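Local coordinates for DegV domain-containing protein Cgl2349/cg2579 (PDB 3EGL) that binds long-chain fatty acids such as palmitate and may play a role in lipid transport or fatty acid metabolism, at residues 5-10 with 23-28. Sequence-based numbering, arbitrary orientation.
Sequences PVRVIV and DLDITV
Strands 7-11 and 26-35, joined through helix 18-23, form the first beta-alpha-beta unit of this DegV protein; their short segments run parallel with a 28° splay. The tight end is defined by two nearly straight backbone bonds: Thr27 N donates to Val8 O at 2.9 Å, in the carbonyl plane, and Val10 N donates to Thr27 O, almost along the C=O axis (175°). Thr27 thus sits opposite Ile9 and is gripped through both its N and O. On the face turned to helix 104-116, Val10 CG2, held in the crowded position between its backbone N and carbonyl carbon, lies 4.1 Å from both Ile26 CG2 and Val28 CG2. On the other face, covered by helix 47-60, Ile9 and Thr27 lie side by side, Ile9 CG1 touching Thr27 CB at 4.0 Å.

Near Asp25 the pairing gives way to water. Asp25, the first residue after helix 18-23 to leave helical phi/psi, has positive phi in a Schellman motif, and two waters bridge the backbones: one links Val8 N to Asp25 O. Further out, the bent Arg7 chain carries NH2 to Asp25 OD2 in a salt bridge whose modelled separation is too short to trust, the guanidinium and carboxylate planes lying 69° apart. The second water donates to Val8 O and Asp25 O and accepts from Thr27 OG1 at 2.7 Å.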
loop_
_atom_site.group_PDB
_atom_site.type_symbol
_atom_site.label_atom_id
_atom_site.label_comp_id
_atom_site.label_asym_id
_atom_site.label_seq_id
_atom_site.Cartn_x
_atom_site.Cartn_y
_atom_site.Cartn_z
ATOM N N PRO A 5 -5.559 -23.856 3.200
ATOM C CA PRO A 5 -5.498 -22.733 2.276
ATOM C C PRO A 5 -4.083 -22.123 2.184
ATOM O O PRO A 5 -3.295 -22.207 3.137
ATOM C CB PRO A 5 -6.506 -21.720 2.840
ATOM C CG PRO A 5 -7.215 -22.404 3.916
ATOM C CD PRO A 5 -6.464 -23.618 4.331
ATOM N N VAL A 6 -3.773 -21.575 1.007
ATOM C CA VAL A 6 -2.628 -20.713 0.826
ATOM C C VAL A 6 -2.656 -19.591 1.872
ATOM O O VAL A 6 -3.724 -19.082 2.230
ATOM C CB VAL A 6 -2.647 -20.107 -0.585
ATOM C CG1 VAL A 6 -1.804 -18.839 -0.637
ATOM C CG2 VAL A 6 -2.259 -21.186 -1.623
ATOM N N ARG A 7 -1.486 -19.220 2.375
ATOM C CA ARG A 7 -1.428 -18.230 3.426
ATOM C C ARG A 7 -0.899 -16.917 2.878
ATOM O O ARG A 7 0.075 -16.923 2.120
ATOM C CB ARG A 7 -0.551 -18.708 4.584
ATOM C CG ARG A 7 -1.030 -19.987 5.280
ATOM C CD ARG A 7 -0.741 -19.844 6.748
ATOM N NE ARG A 7 -1.994 -19.741 7.429
ATOM C CZ ARG A 7 -2.383 -18.793 8.261
ATOM N NH1 ARG A 7 -1.610 -17.793 8.605
ATOM N NH2 ARG A 7 -3.594 -18.889 8.756
ATOM N N VAL A 8 -1.529 -15.812 3.276
ATOM C CA VAL A 8 -1.158 -14.492 2.770
ATOM C C VAL A 8 -0.459 -13.640 3.829
ATOM O O VAL A 8 -0.879 -13.586 4.988
ATOM C CB VAL A 8 -2.390 -13.754 2.220
ATOM C CG1 VAL A 8 -2.021 -12.334 1.702
ATOM C CG2 VAL A 8 -3.046 -14.593 1.103
ATOM N N ILE A 9 0.629 -13.000 3.415
ATOM C CA ILE A 9 1.461 -12.182 4.300
ATOM C C ILE A 9 1.707 -10.857 3.628
ATOM O O ILE A 9 2.050 -10.816 2.440
ATOM C CB ILE A 9 2.854 -12.820 4.560
ATOM C CG1 ILE A 9 2.703 -14.270 5.038
ATOM C CG2 ILE A 9 3.639 -12.028 5.624
ATOM C CD1 ILE A 9 4.069 -14.944 5.512
ATOM N N VAL A 10 1.543 -9.784 4.400
ATOM C CA VAL A 10 1.901 -8.430 3.967
ATOM C C VAL A 10 2.756 -7.818 5.071
ATOM O O VAL A 10 2.932 -8.406 6.126
ATOM C CB VAL A 10 0.650 -7.471 3.737
ATOM C CG1 VAL A 10 -0.284 -8.026 2.728
ATOM C CG2 VAL A 10 -0.108 -7.224 5.038
ATOM N N ASP A 23 -9.585 -10.997 10.889
ATOM C CA ASP A 23 -10.733 -11.713 10.349
ATOM C C ASP A 23 -10.352 -12.562 9.142
ATOM O O ASP A 23 -10.815 -13.698 9.037
ATOM C CB ASP A 23 -11.899 -10.765 10.028
ATOM C CG ASP A 23 -12.504 -10.109 11.284
ATOM O OD1 ASP A 23 -12.269 -10.565 12.426
ATOM O OD2 ASP A 23 -13.228 -9.100 11.121
ATOM N N LEU A 24 -9.492 -12.045 8.256
ATOM C CA LEU A 24 -9.137 -12.776 7.019
ATOM C C LEU A 24 -7.899 -13.641 7.146
ATOM O O LEU A 24 -7.458 -14.237 6.173
ATOM C CB LEU A 24 -8.960 -11.837 5.823
ATOM C CG LEU A 24 -9.963 -10.688 5.649
ATOM C CD1 LEU A 24 -9.557 -9.851 4.446
ATOM C CD2 LEU A 24 -11.382 -11.205 5.502
ATOM N N ASP A 25 -7.314 -13.687 8.336
ATOM C CA ASP A 25 -6.138 -14.525 8.571
ATOM C C ASP A 25 -4.936 -14.131 7.668
ATOM O O ASP A 25 -4.171 -14.976 7.141
ATOM C CB ASP A 25 -6.521 -15.978 8.389
ATOM C CG ASP A 25 -5.618 -16.911 9.134
ATOM O OD1 ASP A 25 -4.747 -16.467 9.906
ATOM O OD2 ASP A 25 -5.775 -18.129 8.958
ATOM N N ILE A 26 -4.795 -12.826 7.473
ATOM C CA ILE A 26 -3.653 -12.297 6.768
ATOM C C ILE A 26 -2.591 -11.981 7.832
ATOM O O ILE A 26 -2.883 -11.305 8.813
ATOM C CB ILE A 26 -4.044 -11.027 5.979
ATOM C CG1 ILE A 26 -5.039 -11.403 4.869
ATOM C CG2 ILE A 26 -2.808 -10.317 5.399
ATOM C CD1 ILE A 26 -5.626 -10.214 4.132
ATOM N N THR A 27 -1.373 -12.477 7.620
ATOM C CA THR A 27 -0.286 -12.215 8.536
ATOM C C THR A 27 0.308 -10.843 8.188
ATOM O O THR A 27 0.630 -10.562 7.004
ATOM C CB THR A 27 0.805 -13.318 8.422
ATOM O OG1 THR A 27 0.204 -14.602 8.610
ATOM C CG2 THR A 27 1.904 -13.148 9.476
ATOM N N VAL A 28 0.440 -9.996 9.214
ATOM C CA VAL A 28 1.080 -8.680 9.059
ATOM C C VAL A 28 2.499 -8.638 9.715
ATOM O O VAL A 28 2.638 -8.935 10.891
ATOM C CB VAL A 28 0.140 -7.563 9.598
ATOM C CG1 VAL A 28 0.768 -6.152 9.417
ATOM C CG2 VAL A 28 -1.265 -7.677 8.914
HETATM O O HOH W 1 -1.429 -15.520 6.659
HETATM O O HOH W 2 -4.007 -15.863 4.617
#